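Long-range contacts in antifreeze protein type II (PDB 2PY2), which probably binds to ice and restrains its growth in herring body fluids, using a calcium-binding C-type lectin fold: residues R14-N19 with T49-L54; I60-G65 with S122-K127; V71-F76 with P93-T98; L97-I102 with W112-C117. One frame throughout, in Å; residues are numbered along the deposited sequence.

Overall arrangement
Contacts 1 and 2 lie side by side, their centres about 8 Å apart, because strands 14-20 and 121-128 are neighbours in one sheet; Asn-19 N lies 2.8 Å from Ser-123 O. Contact 2 carries that sheet on to strand 62-64, which borders strand 101-106 of contact 4, with Ile-64 N 3.1 Å from Ile-102 O. Contacts 3 and 4, also about 8 Å apart between centres, share Leu-97 and Thr-98 and supply four of the five protein ligands of the calcium ion: Asp-94 from 93-98, and Glu-99, Asn-113 and Asp-114 from contact 4; Gln-92 is the fifth. Contact 1 is about 25 Å from contact 3, centre to centre.

Contact 1 (R14-N19 with T49-L54); sequences RCFLFN and TFVKEL
Phe-16 meets three residues of 49-54, Phe-50, Val-51 and Leu-54, and each part of its side chain has a different neighbour. Ring atom CD2 touches Phe-50 CE2 at 3.6 Å, the two ring planes being inclined at 59° with 5.5 Å between centroids. On the other flank, CD1 of Phe-16 rests 3.9 Å from Val-51 CG1, and CE1 is equally close to that methyl. Nearer the backbone, CB of Phe-16 packs on Leu-54 CD1 at 3.5 Å. Phe-18, two residues along the strand, points its CB to the same side and reaches the carbonyl oxygen Leu-54 O at 3.4 Å; its CG then stands anti to the backbone N (chi1 174°), and the ring leads away from 49-54.

Around these groups lies a second shell. The guanidinium of Arg-14 lies against Phe-16, with CZ of the phenyl ring 3.6 Å above its plane, and is itself tied to Glu-47 of helix 45-52 by a salt bridge. Phe-50 stacks on Phe-11 of strand 9-11. On its own side, strand 14-20 is hydrogen-bonded to strand 121-128. Between 14-19 and 49-54 themselves the contact is largely apolar and without hydrogen bonds, while the Arg-14 to Glu-47 salt bridge adds a polar tie between this part of the C-type lectin sheet and the helix.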
loop_
_atom_site.group_PDB
_atom_site.type_symbol
_atom_site.label_atom_id
_atom_site.label_comp_id
_atom_site.label_asym_id
_atom_site.label_seq_id
_atom_site.Cartn_x
_atom_site.Cartn_y
_atom_site.Cartn_z
ATOM N N ARG A 14 -0.310 15.080 1.519
ATOM C CA ARG A 14 -0.225 14.150 0.400
ATOM C C ARG A 14 -1.618 13.923 -0.176
ATOM O O ARG A 14 -2.624 14.195 0.486
ATOM C CB ARG A 14 0.344 12.811 0.871
ATOM C CG ARG A 14 1.584 12.925 1.737
ATOM C CD ARG A 14 1.840 11.616 2.478
ATOM N NE ARG A 14 2.127 10.524 1.561
ATOM C CZ ARG A 14 2.143 9.241 1.908
ATOM N NH1 ARG A 14 1.881 8.884 3.162
ATOM N NH2 ARG A 14 2.426 8.316 1.001
ATOM N N CYS A 15 -1.668 13.435 -1.411
ATOM C CA CYS A 15 -2.931 13.138 -2.078
ATOM C C CYS A 15 -2.982 11.630 -2.282
ATOM O O CYS A 15 -1.984 11.008 -2.648
ATOM C CB CYS A 15 -3.023 13.860 -3.425
ATOM S SG CYS A 15 -2.910 15.676 -3.292
ATOM N N PHE A 16 -4.149 11.050 -2.038
ATOM C CA PHE A 16 -4.332 9.609 -2.154
ATOM C C PHE A 16 -5.412 9.227 -3.144
ATOM O O PHE A 16 -6.364 9.981 -3.372
ATOM C CB PHE A 16 -4.693 9.029 -0.787
ATOM C CG PHE A 16 -3.603 9.153 0.232
ATOM C CD1 PHE A 16 -2.730 8.095 0.471
ATOM C CD2 PHE A 16 -3.448 10.328 0.958
ATOM C CE1 PHE A 16 -1.725 8.207 1.418
ATOM C CE2 PHE A 16 -2.440 10.451 1.914
ATOM C CZ PHE A 16 -1.577 9.391 2.145
ATOM N N LEU A 17 -5.266 8.043 -3.727
ATOM C CA LEU A 17 -6.245 7.551 -4.673
ATOM C C LEU A 17 -6.360 6.042 -4.572
ATOM O O LEU A 17 -5.354 5.337 -4.475
ATOM C CB LEU A 17 -5.863 7.933 -6.105
ATOM C CG LEU A 17 -6.855 7.479 -7.182
ATOM C CD1 LEU A 17 -8.173 8.222 -7.007
ATOM C CD2 LEU A 17 -6.289 7.758 -8.562
ATOM N N PHE A 18 -7.600 5.564 -4.570
ATOM C CA PHE A 18 -7.883 4.140 -4.524
ATOM C C PHE A 18 -8.097 3.709 -5.968
ATOM O O PHE A 18 -8.956 4.258 -6.668
ATOM C CB PHE A 18 -9.154 3.858 -3.708
ATOM C CG PHE A 18 -9.592 2.412 -3.736
ATOM C CD1 PHE A 18 -8.841 1.424 -3.100
ATOM C CD2 PHE A 18 -10.758 2.038 -4.393
ATOM C CE1 PHE A 18 -9.249 0.083 -3.119
ATOM C CE2 PHE A 18 -11.179 0.699 -4.417
ATOM C CZ PHE A 18 -10.422 -0.280 -3.779
ATOM N N ASN A 19 -7.291 2.756 -6.420
ATOM C CA ASN A 19 -7.403 2.229 -7.776
ATOM C C ASN A 19 -8.085 0.871 -7.642
ATOM O O ASN A 19 -7.481 -0.090 -7.175
ATOM C CB ASN A 19 -6.005 2.077 -8.386
ATOM C CG ASN A 19 -6.034 1.528 -9.792
ATOM O OD1 ASN A 19 -7.097 1.354 -10.383
ATOM N ND2 ASN A 19 -4.855 1.250 -10.342
ATOM N N THR A 49 -5.969 4.819 8.964
ATOM C CA THR A 49 -7.412 4.985 9.033
ATOM C C THR A 49 -7.926 5.779 7.834
ATOM O O THR A 49 -8.935 5.413 7.223
ATOM C CB THR A 49 -7.792 5.676 10.354
ATOM O OG1 THR A 49 -7.402 4.823 11.437
ATOM C CG2 THR A 49 -9.288 5.941 10.429
ATOM N N PHE A 50 -7.221 6.849 7.482
ATOM C CA PHE A 50 -7.612 7.669 6.344
ATOM C C PHE A 50 -7.645 6.846 5.060
ATOM O O PHE A 50 -8.587 6.941 4.275
ATOM C CB PHE A 50 -6.647 8.839 6.149
ATOM C CG PHE A 50 -6.974 9.686 4.952
ATOM C CD1 PHE A 50 -7.950 10.676 5.031
ATOM C CD2 PHE A 50 -6.353 9.453 3.729
ATOM C CE1 PHE A 50 -8.306 11.424 3.905
ATOM C CE2 PHE A 50 -6.700 10.191 2.598
ATOM C CZ PHE A 50 -7.679 11.177 2.687
ATOM N N VAL A 51 -6.611 6.040 4.840
ATOM C CA VAL A 51 -6.576 5.229 3.632
ATOM C C VAL A 51 -7.656 4.153 3.670
ATOM O O VAL A 51 -8.272 3.857 2.647
ATOM C CB VAL A 51 -5.183 4.588 3.420
ATOM C CG1 VAL A 51 -4.142 5.677 3.217
ATOM C CG2 VAL A 51 -4.819 3.734 4.598
ATOM N N LYS A 52 -7.905 3.571 4.841
ATOM C CA LYS A 52 -8.953 2.563 4.929
ATOM C C LYS A 52 -10.291 3.165 4.511
ATOM O O LYS A 52 -11.116 2.491 3.912
ATOM C CB LYS A 52 -9.055 1.997 6.349
ATOM C CG LYS A 52 -7.983 0.962 6.656
ATOM C CD LYS A 52 -8.193 0.324 8.021
ATOM C CE LYS A 52 -7.201 -0.810 8.247
ATOM N NZ LYS A 52 -7.355 -1.410 9.608
ATOM N N GLU A 53 -10.498 4.442 4.813
ATOM C CA GLU A 53 -11.750 5.101 4.449
ATOM C C GLU A 53 -11.889 5.302 2.941
ATOM O O GLU A 53 -12.945 5.696 2.458
ATOM C CB GLU A 53 -11.875 6.443 5.172
ATOM C CG GLU A 53 -11.962 6.297 6.678
ATOM C CD GLU A 53 -12.021 7.625 7.394
ATOM O OE1 GLU A 53 -11.140 8.479 7.145
ATOM O OE2 GLU A 53 -12.946 7.809 8.211
ATOM N N LEU A 54 -10.824 5.027 2.197
ATOM C CA LEU A 54 -10.861 5.160 0.744
ATOM C C LEU A 54 -11.176 3.824 0.079
ATOM O O LEU A 54 -11.417 3.773 -1.131
ATOM C CB LEU A 54 -9.512 5.651 0.212
ATOM C CG LEU A 54 -9.031 7.044 0.597
ATOM C CD1 LEU A 54 -7.716 7.331 -0.104
ATOM C CD2 LEU A 54 -10.079 8.067 0.202
#

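Contact 2 (I60-G65 with S122-K127)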
loop_
_atom_site.group_PDB
_atom_site.type_symbol
_atom_site.label_atom_id
_atom_site.label_comp_id
_atom_site.label_asym_id
_atom_site.label_seq_id
_atom_site.Cartn_x
_atom_site.Cartn_y
_atom_site.Cartn_z
ATOM N N ILE A 60 -11.652 -3.200 1.174
ATOM C CA ILE A 60 -11.092 -4.077 0.158
ATOM C C ILE A 60 -9.575 -4.239 0.220
ATOM O O ILE A 60 -8.843 -3.244 0.260
ATOM C CB ILE A 60 -11.489 -3.558 -1.244
ATOM C CG1 ILE A 60 -13.014 -3.509 -1.357
ATOM C CG2 ILE A 60 -10.936 -4.469 -2.333
ATOM C CD1 ILE A 60 -13.521 -2.688 -2.531
ATOM N N PRO A 61 -9.093 -5.496 0.247
ATOM C CA PRO A 61 -7.655 -5.822 0.293
ATOM C C PRO A 61 -6.962 -5.050 -0.829
ATOM O O PRO A 61 -7.393 -5.102 -1.986
ATOM C CB PRO A 61 -7.643 -7.323 0.058
ATOM C CG PRO A 61 -8.892 -7.766 0.755
ATOM C CD PRO A 61 -9.906 -6.726 0.300
ATOM N N SER A 62 -5.885 -4.347 -0.494
ATOM C CA SER A 62 -5.201 -3.512 -1.472
ATOM C C SER A 62 -3.672 -3.510 -1.354
ATOM O O SER A 62 -3.123 -3.647 -0.268
ATOM C CB SER A 62 -5.685 -2.067 -1.319
ATOM O OG SER A 62 -7.095 -1.957 -1.459
ATOM N N TRP A 63 -3.001 -3.354 -2.490
ATOM C CA TRP A 63 -1.543 -3.269 -2.512
ATOM C C TRP A 63 -1.113 -1.891 -2.014
ATOM O O TRP A 63 -1.766 -0.887 -2.318
ATOM C CB TRP A 63 -1.020 -3.373 -3.949
ATOM C CG TRP A 63 -1.008 -4.720 -4.543
ATOM C CD1 TRP A 63 -1.537 -5.089 -5.745
ATOM C CD2 TRP A 63 -0.367 -5.875 -4.011
ATOM N NE1 TRP A 63 -1.264 -6.407 -5.993
ATOM C CE2 TRP A 63 -0.542 -6.915 -4.947
ATOM C CE3 TRP A 63 0.345 -6.134 -2.833
ATOM C CZ2 TRP A 63 -0.028 -8.198 -4.745
ATOM C CZ3 TRP A 63 0.856 -7.411 -2.632
ATOM C CH2 TRP A 63 0.666 -8.424 -3.586
ATOM N N ILE A 64 -0.027 -1.848 -1.248
ATOM C CA ILE A 64 0.565 -0.593 -0.839
ATOM C C ILE A 64 2.032 -0.702 -1.280
ATOM O O ILE A 64 2.480 -1.777 -1.676
ATOM C CB ILE A 64 0.400 -0.268 0.675
ATOM C CG1 ILE A 64 0.819 -1.429 1.559
ATOM C CG2 ILE A 64 -1.046 0.154 0.930
ATOM C CD1 ILE A 64 0.737 -1.063 3.050
ATOM N N GLY A 65 2.771 0.397 -1.219
ATOM C CA GLY A 65 4.127 0.395 -1.748
ATOM C C GLY A 65 5.323 -0.132 -0.995
ATOM O O GLY A 65 6.429 0.371 -1.203
ATOM N N SER A 122 -6.566 -4.528 -5.770
ATOM C CA SER A 122 -6.814 -3.115 -5.973
ATOM C C SER A 122 -5.599 -2.473 -5.319
ATOM O O SER A 122 -4.772 -3.178 -4.746
ATOM C CB SER A 122 -8.082 -2.698 -5.235
ATOM O OG SER A 122 -9.183 -3.437 -5.719
ATOM N N SER A 123 -5.479 -1.154 -5.381
ATOM C CA SER A 123 -4.311 -0.535 -4.777
ATOM C C SER A 123 -4.522 0.899 -4.331
ATOM O O SER A 123 -5.516 1.540 -4.679
ATOM C CB SER A 123 -3.128 -0.609 -5.751
ATOM O OG SER A 123 -3.433 0.037 -6.977
ATOM N N ILE A 124 -3.576 1.391 -3.538
ATOM C CA ILE A 124 -3.628 2.754 -3.035
ATOM C C ILE A 124 -2.430 3.506 -3.585
ATOM O O ILE A 124 -1.294 3.062 -3.397
ATOM C CB ILE A 124 -3.500 2.810 -1.498
ATOM C CG1 ILE A 124 -4.408 1.762 -0.838
ATOM C CG2 ILE A 124 -3.801 4.229 -1.016
ATOM C CD1 ILE A 124 -5.871 1.920 -1.145
ATOM N N CYS A 125 -2.671 4.631 -4.254
ATOM C CA CYS A 125 -1.579 5.444 -4.786
ATOM C C CYS A 125 -1.493 6.732 -3.972
ATOM O O CYS A 125 -2.496 7.208 -3.430
ATOM C CB CYS A 125 -1.801 5.833 -6.258
ATOM S SG CYS A 125 -1.833 4.524 -7.540
ATOM N N ALA A 126 -0.297 7.296 -3.878
ATOM C CA ALA A 126 -0.118 8.542 -3.144
ATOM C C ALA A 126 0.991 9.370 -3.768
ATOM O O ALA A 126 1.880 8.837 -4.427
ATOM C CB ALA A 126 0.201 8.255 -1.680
ATOM N N LYS A 127 0.917 10.681 -3.568
ATOM C CA LYS A 127 1.917 11.606 -4.082
ATOM C C LYS A 127 1.797 12.914 -3.312
ATOM O O LYS A 127 0.728 13.250 -2.804
ATOM C CB LYS A 127 1.726 11.845 -5.588
ATOM C CG LYS A 127 0.369 12.401 -6.001
ATOM C CD LYS A 127 0.305 12.622 -7.508
ATOM C CE LYS A 127 -1.068 13.094 -7.952
ATOM N NZ LYS A 127 -1.114 13.383 -9.418
HETATM O O HOH W 1 -8.038 -6.591 -3.981
#
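Ser-62 lays its CB against the terminal methyl of Ile-124, with 4.0 Å from CB to CD1, and its OG lies 4.0 Å from Ser-122 CB. The hydroxyl is directed back into its own segment: OG donates to Ile-60 O at 2.8 Å, approaching from above the carbonyl plane. Further along, Ile-64 and Ile-124 lie side by side and point the same way, Ile-64 CG2 being 4.1 Å from Ile-124 CG1. In Ile-64, CG1 stands between the backbone N and the carbonyl carbon (chi1 50°); the branch that touches is CG2.

The strands run in the same direction, their axes inclined at 37°, with Trp-63 opposite Ser-123. Trp-63 N donates an almost straight bond to Ser-122 O (2.9 Å, 168°), and Trp-63 O receives Ile-124 N at 3.2 Å. Where the strands part before this pair, a water takes over, donating to Pro-61 O at 2.6 Å and accepting from Ser-122 N at 3.1 Å. The hydroxyl of Ser-122 turns elsewhere, to Pro-20 O.

Trp-63, Ile-64 and Gly-65 recall the WIGL signature of C-type lectin domains. The indole of Trp-63 meets Trp-25 of helix 25-33 and His-121 edge-to-face. Strand 62-64 runs between 121-128 and 101-106, while 121-128 also pairs with 14-20 and is anchored to helix 25-33 through the disulfide Cys-125 to Cys-32.

Contact 3 (V71-F76 with P93-T98). With CA (calcium ion), chain G.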
loop_
_atom_site.group_PDB
_atom_site.type_symbol
_atom_site.label_atom_id
_atom_site.label_comp_id
_atom_site.label_asym_id
_atom_site.label_seq_id
_atom_site.Cartn_x
_atom_site.Cartn_y
_atom_site.Cartn_z
ATOM N N VAL A 71 16.314 -8.023 0.013
ATOM C CA VAL A 71 16.921 -8.793 1.090
ATOM C C VAL A 71 15.875 -9.020 2.182
ATOM O O VAL A 71 15.291 -8.072 2.702
ATOM C CB VAL A 71 18.140 -8.061 1.689
ATOM C CG1 VAL A 71 18.717 -8.885 2.828
ATOM C CG2 VAL A 71 19.206 -7.844 0.605
ATOM N N SER A 72 15.643 -10.280 2.527
ATOM C CA SER A 72 14.648 -10.612 3.544
ATOM C C SER A 72 14.787 -9.765 4.807
ATOM O O SER A 72 15.896 -9.534 5.295
ATOM C CB SER A 72 14.732 -12.100 3.898
ATOM O OG SER A 72 13.798 -12.424 4.916
ATOM N N THR A 73 13.640 -9.309 5.314
ATOM C CA THR A 73 13.512 -8.487 6.518
ATOM C C THR A 73 13.924 -7.027 6.359
ATOM O O THR A 73 13.823 -6.242 7.300
ATOM C CB THR A 73 14.281 -9.088 7.720
ATOM O OG1 THR A 73 15.678 -8.809 7.597
ATOM C CG2 THR A 73 14.069 -10.588 7.784
ATOM N N ARG A 74 14.380 -6.646 5.172
ATOM C CA ARG A 74 14.762 -5.256 4.949
ATOM C C ARG A 74 13.662 -4.628 4.110
ATOM O O ARG A 74 13.639 -4.782 2.891
ATOM C CB ARG A 74 16.100 -5.168 4.215
ATOM C CG ARG A 74 17.183 -6.053 4.816
ATOM C CD ARG A 74 17.374 -5.802 6.308
ATOM N NE ARG A 74 17.708 -4.413 6.599
ATOM C CZ ARG A 74 18.009 -3.953 7.810
ATOM N NH1 ARG A 74 18.019 -4.773 8.854
ATOM N NH2 ARG A 74 18.309 -2.672 7.980
ATOM N N TRP A 75 12.762 -3.918 4.780
ATOM C CA TRP A 75 11.623 -3.282 4.136
ATOM C C TRP A 75 11.843 -1.871 3.610
ATOM O O TRP A 75 12.432 -1.022 4.282
ATOM C CB TRP A 75 10.441 -3.267 5.107
ATOM C CG TRP A 75 10.051 -4.637 5.535
ATOM C CD1 TRP A 75 10.559 -5.343 6.587
ATOM C CD2 TRP A 75 9.144 -5.512 4.864
ATOM N NE1 TRP A 75 10.030 -6.608 6.610
ATOM C CE2 TRP A 75 9.156 -6.741 5.562
ATOM C CE3 TRP A 75 8.324 -5.383 3.735
ATOM C CZ2 TRP A 75 8.383 -7.834 5.167
ATOM C CZ3 TRP A 75 7.556 -6.471 3.339
ATOM C CH2 TRP A 75 7.593 -7.682 4.055
ATOM N N PHE A 76 11.341 -1.625 2.404
ATOM C CA PHE A 76 11.464 -0.317 1.774
ATOM C C PHE A 76 10.132 0.113 1.175
ATOM O O PHE A 76 9.353 -0.730 0.720
ATOM C CB PHE A 76 12.493 -0.365 0.644
ATOM C CG PHE A 76 13.882 -0.673 1.104
ATOM C CD1 PHE A 76 14.680 0.320 1.661
ATOM C CD2 PHE A 76 14.385 -1.955 1.000
ATOM C CE1 PHE A 76 15.968 0.034 2.110
ATOM C CE2 PHE A 76 15.675 -2.256 1.447
ATOM C CZ PHE A 76 16.466 -1.259 2.002
ATOM N N PRO A 93 5.179 -10.213 9.382
ATOM C CA PRO A 93 5.329 -10.772 8.031
ATOM C C PRO A 93 6.115 -12.087 8.032
ATOM O O PRO A 93 6.853 -12.376 8.976
ATOM C CB PRO A 93 6.076 -9.666 7.292
ATOM C CG PRO A 93 7.017 -9.172 8.347
ATOM C CD PRO A 93 6.135 -9.111 9.600
ATOM N N ASP A 94 5.964 -12.889 6.984
ATOM C CA ASP A 94 6.705 -14.143 6.915
ATOM C C ASP A 94 8.165 -13.889 6.520
ATOM O O ASP A 94 9.059 -14.639 6.906
ATOM C CB ASP A 94 6.035 -15.098 5.927
ATOM C CG ASP A 94 4.704 -15.618 6.445
ATOM O OD1 ASP A 94 4.701 -16.416 7.401
ATOM O OD2 ASP A 94 3.656 -15.224 5.907
ATOM N N THR A 95 8.383 -12.810 5.770
ATOM C CA THR A 95 9.698 -12.368 5.282
ATOM C C THR A 95 10.296 -13.258 4.194
ATOM O O THR A 95 11.456 -13.073 3.805
ATOM C CB THR A 95 10.761 -12.199 6.419
ATOM O OG1 THR A 95 11.233 -13.483 6.847
ATOM C CG2 THR A 95 10.165 -11.445 7.617
ATOM N N THR A 96 9.508 -14.209 3.697
ATOM C CA THR A 96 9.960 -15.100 2.630
ATOM C C THR A 96 10.007 -14.277 1.350
ATOM O O THR A 96 9.068 -13.533 1.055
ATOM C CB THR A 96 8.975 -16.260 2.399
ATOM O OG1 THR A 96 8.560 -16.799 3.657
ATOM C CG2 THR A 96 9.630 -17.357 1.580
ATOM N N LEU A 97 11.084 -14.409 0.582
ATOM C CA LEU A 97 11.195 -13.641 -0.652
ATOM C C LEU A 97 10.093 -13.974 -1.656
ATOM O O LEU A 97 9.838 -13.197 -2.577
ATOM C CB LEU A 97 12.572 -13.857 -1.296
ATOM C CG LEU A 97 13.773 -13.333 -0.508
ATOM C CD1 LEU A 97 15.061 -13.839 -1.148
ATOM C CD2 LEU A 97 13.745 -11.815 -0.478
ATOM N N THR A 98 9.434 -15.119 -1.490
ATOM C CA THR A 98 8.369 -15.496 -2.423
ATOM C C THR A 98 7.040 -14.774 -2.171
ATOM O O THR A 98 6.117 -14.869 -2.978
ATOM C CB THR A 98 8.110 -17.011 -2.408
ATOM O OG1 THR A 98 7.715 -17.419 -1.094
ATOM C CG2 THR A 98 9.362 -17.767 -2.821
HETATM CA CA CA G . 2.750 -13.433 4.445
HETATM O O HOH W 2 0.490 -14.752 4.069
#
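Ser-72 and Thr-95 meet where the type II beta turn Val-71 to Arg-74 faces the loop that follows cis-Pro-93, in the long-loop region of the C-type lectin fold. Gln-92, Pro-93 and Asp-94 spell the QPD sequence known from galactose-type C-type lectins. The hydroxyl of Ser-72, anti to its backbone N (chi1 178°), extends across the gap and donates to Thr-95 O at 2.7 Å, tilted 26° from the carbonyl plane. Beside it Thr-73 and Thr-95 are turned obliquely to each other, methyl CG2 of Thr-73 lying 3.9 Å from Thr-95 CB. Thr-73 has the positive phi (75°) expected at the third position of a type II turn.

Trp-75 approaches the proline at a slant: CZ2 of the indole's six-membered ring is 3.6 Å from Pro-93 CB and 3.7 Å from Pro-93 CG. The indole also meets Trp-88 and touches Asp-114, a calcium ligand, which places it next to a residue of the metal site. At the other end of the contact, CD2 of Leu-97 comes to 3.9 Å from Ser-72 N. Asp-94 points away from the turn, and its OD2 binds the calcium ion at 2.5 Å.

Contact 4 (L97-I102 with W112-C117); sequences LTECCI and WNDTPC. With CA (calcium ion), chain G.
Cys-101 and Thr-115 form an antiparallel hydrogen-bonded pair, with Ile-102 and Asp-114 as the non-hydrogen-bonded pair beside it. Thr-115 N gives the shorter bond, 2.8 Å to Cys-101 O, while Cys-101 N returns 3.3 Å to Thr-115 O. A disulfide ties the two chains together at the end of the hairpin away from its turn: Cys-101 SG and Cys-117 SG are 2.0 Å apart, with a dihedral of 94° about the S-S bond. Toward the other end, CG2 of Ile-102 sits over one face of the Trp-112 indole, 3.5 Å above its plane and offset toward the rim.

Trp-112, Asn-113 and Asp-114 are the WND sequence familiar from C-type lectins, and of these Asn-113 and Asp-114 bind the calcium ion. Asp-114 grips it twice, through its backbone O at 2.4 Å and its carboxylate OD1 at 2.5 Å; CG lies between the backbone N and the carbonyl carbon (chi1 49°), which keeps the carboxylate near its own carbonyl. Glu-99 OE1 and Asn-113 OD1 stand farther off, each 2.8 Å from the calcium ion. Gln-92, Asp-94 and a water complete the site. Asp-114 OD2 accepts from Thr-95 N, and Glu-99 OE2 pairs with Thr-96 OG1.

Strand 62-64 borders the hairpin, Trp-63 touching Cys-101 and Thr-115 while Ile-64 packs on Ile-102 and Trp-112. Trp-25 of helix 25-33 lies against both cysteines of the disulfide.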
loop_
_atom_site.group_PDB
_atom_site.type_symbol
_atom_site.label_atom_id
_atom_site.label_comp_id
_atom_site.label_asym_id
_atom_site.label_seq_id
_atom_site.Cartn_x
_atom_site.Cartn_y
_atom_site.Cartn_z
ATOM N N LEU A 97 11.084 -14.409 0.582
ATOM C CA LEU A 97 11.195 -13.641 -0.652
ATOM C C LEU A 97 10.093 -13.974 -1.656
ATOM O O LEU A 97 9.838 -13.197 -2.577
ATOM C CB LEU A 97 12.572 -13.857 -1.296
ATOM C CG LEU A 97 13.773 -13.333 -0.508
ATOM C CD1 LEU A 97 15.061 -13.839 -1.148
ATOM C CD2 LEU A 97 13.745 -11.815 -0.478
ATOM N N THR A 98 9.434 -15.119 -1.490
ATOM C CA THR A 98 8.369 -15.496 -2.423
ATOM C C THR A 98 7.040 -14.774 -2.171
ATOM O O THR A 98 6.117 -14.869 -2.978
ATOM C CB THR A 98 8.110 -17.011 -2.408
ATOM O OG1 THR A 98 7.715 -17.419 -1.094
ATOM C CG2 THR A 98 9.362 -17.767 -2.821
ATOM N N GLU A 99 6.953 -14.044 -1.062
ATOM C CA GLU A 99 5.738 -13.298 -0.710
ATOM C C GLU A 99 6.254 -12.017 -0.069
ATOM O O GLU A 99 6.070 -11.781 1.123
ATOM C CB GLU A 99 4.909 -14.114 0.287
ATOM C CG GLU A 99 5.673 -14.492 1.543
ATOM C CD GLU A 99 4.948 -15.514 2.394
ATOM O OE1 GLU A 99 3.730 -15.349 2.617
ATOM O OE2 GLU A 99 5.606 -16.473 2.850
ATOM N N CYS A 100 6.868 -11.171 -0.888
ATOM C CA CYS A 100 7.524 -9.976 -0.382
ATOM C C CYS A 100 6.891 -8.597 -0.561
ATOM O O CYS A 100 7.513 -7.595 -0.202
ATOM C CB CYS A 100 8.957 -9.965 -0.938
ATOM S SG CYS A 100 9.026 -9.990 -2.763
ATOM N N CYS A 101 5.666 -8.538 -1.087
ATOM C CA CYS A 101 4.967 -7.270 -1.305
ATOM C C CYS A 101 3.891 -7.078 -0.234
ATOM O O CYS A 101 3.205 -8.029 0.113
ATOM C CB CYS A 101 4.330 -7.271 -2.701
ATOM S SG CYS A 101 5.555 -7.032 -4.034
ATOM N N ILE A 102 3.748 -5.858 0.282
ATOM C CA ILE A 102 2.756 -5.608 1.342
ATOM C C ILE A 102 1.344 -5.361 0.841
ATOM O O ILE A 102 1.110 -4.479 0.019
ATOM C CB ILE A 102 3.135 -4.399 2.231
ATOM C CG1 ILE A 102 4.500 -4.623 2.882
ATOM C CG2 ILE A 102 2.089 -4.225 3.346
ATOM C CD1 ILE A 102 4.955 -3.458 3.762
ATOM N N TRP A 112 -1.953 -5.885 7.693
ATOM C CA TRP A 112 -0.976 -6.120 6.624
ATOM C C TRP A 112 -0.472 -7.550 6.578
ATOM O O TRP A 112 -0.295 -8.210 7.604
ATOM C CB TRP A 112 0.242 -5.213 6.772
ATOM C CG TRP A 112 -0.006 -3.735 6.715
ATOM C CD1 TRP A 112 -1.205 -3.091 6.629
ATOM C CD2 TRP A 112 0.992 -2.718 6.815
ATOM N NE1 TRP A 112 -1.014 -1.731 6.676
ATOM C CE2 TRP A 112 0.328 -1.475 6.792
ATOM C CE3 TRP A 112 2.387 -2.740 6.926
ATOM C CZ2 TRP A 112 1.014 -0.258 6.880
ATOM C CZ3 TRP A 112 3.069 -1.527 7.014
ATOM C CH2 TRP A 112 2.379 -0.306 6.990
ATOM N N ASN A 113 -0.200 -8.009 5.363
ATOM C CA ASN A 113 0.282 -9.354 5.143
ATOM C C ASN A 113 1.256 -9.287 3.961
ATOM O O ASN A 113 0.929 -8.660 2.953
ATOM C CB ASN A 113 -0.924 -10.222 4.798
ATOM C CG ASN A 113 -0.597 -11.677 4.725
ATOM O OD1 ASN A 113 0.316 -12.082 4.012
ATOM N ND2 ASN A 113 -1.356 -12.488 5.456
ATOM N N ASP A 114 2.454 -9.869 4.069
ATOM C CA ASP A 114 3.324 -9.838 2.892
ATOM C C ASP A 114 2.818 -10.962 1.983
ATOM O O ASP A 114 2.549 -12.067 2.433
ATOM C CB ASP A 114 4.838 -9.931 3.245
ATOM C CG ASP A 114 5.205 -11.064 4.207
ATOM O OD1 ASP A 114 4.345 -11.621 4.900
ATOM O OD2 ASP A 114 6.411 -11.378 4.293
ATOM N N THR A 115 2.623 -10.669 0.704
ATOM C CA THR A 115 2.054 -11.674 -0.185
ATOM C C THR A 115 2.745 -11.713 -1.540
ATOM O O THR A 115 3.448 -10.780 -1.910
ATOM C CB THR A 115 0.494 -11.452 -0.334
ATOM O OG1 THR A 115 0.152 -10.996 -1.646
ATOM C CG2 THR A 115 0.000 -10.448 0.689
ATOM N N PRO A 116 2.593 -12.821 -2.275
ATOM C CA PRO A 116 3.225 -12.936 -3.593
ATOM C C PRO A 116 2.855 -11.727 -4.459
ATOM O O PRO A 116 1.681 -11.419 -4.647
ATOM C CB PRO A 116 2.659 -14.248 -4.127
ATOM C CG PRO A 116 2.492 -15.058 -2.876
ATOM C CD PRO A 116 1.896 -14.070 -1.910
ATOM N N CYS A 117 3.862 -11.047 -4.988
ATOM C CA CYS A 117 3.618 -9.848 -5.782
ATOM C C CYS A 117 2.807 -10.070 -7.049
ATOM O O CYS A 117 2.302 -9.109 -7.622
ATOM C CB CYS A 117 4.941 -9.177 -6.143
ATOM S SG CYS A 117 6.054 -8.881 -4.727
HETATM CA CA CA G . 2.750 -13.433 4.445
HETATM O O HOH W 3 6.557 -12.174 -4.158
HETATM O O HOH W 2 0.490 -14.752 4.069
#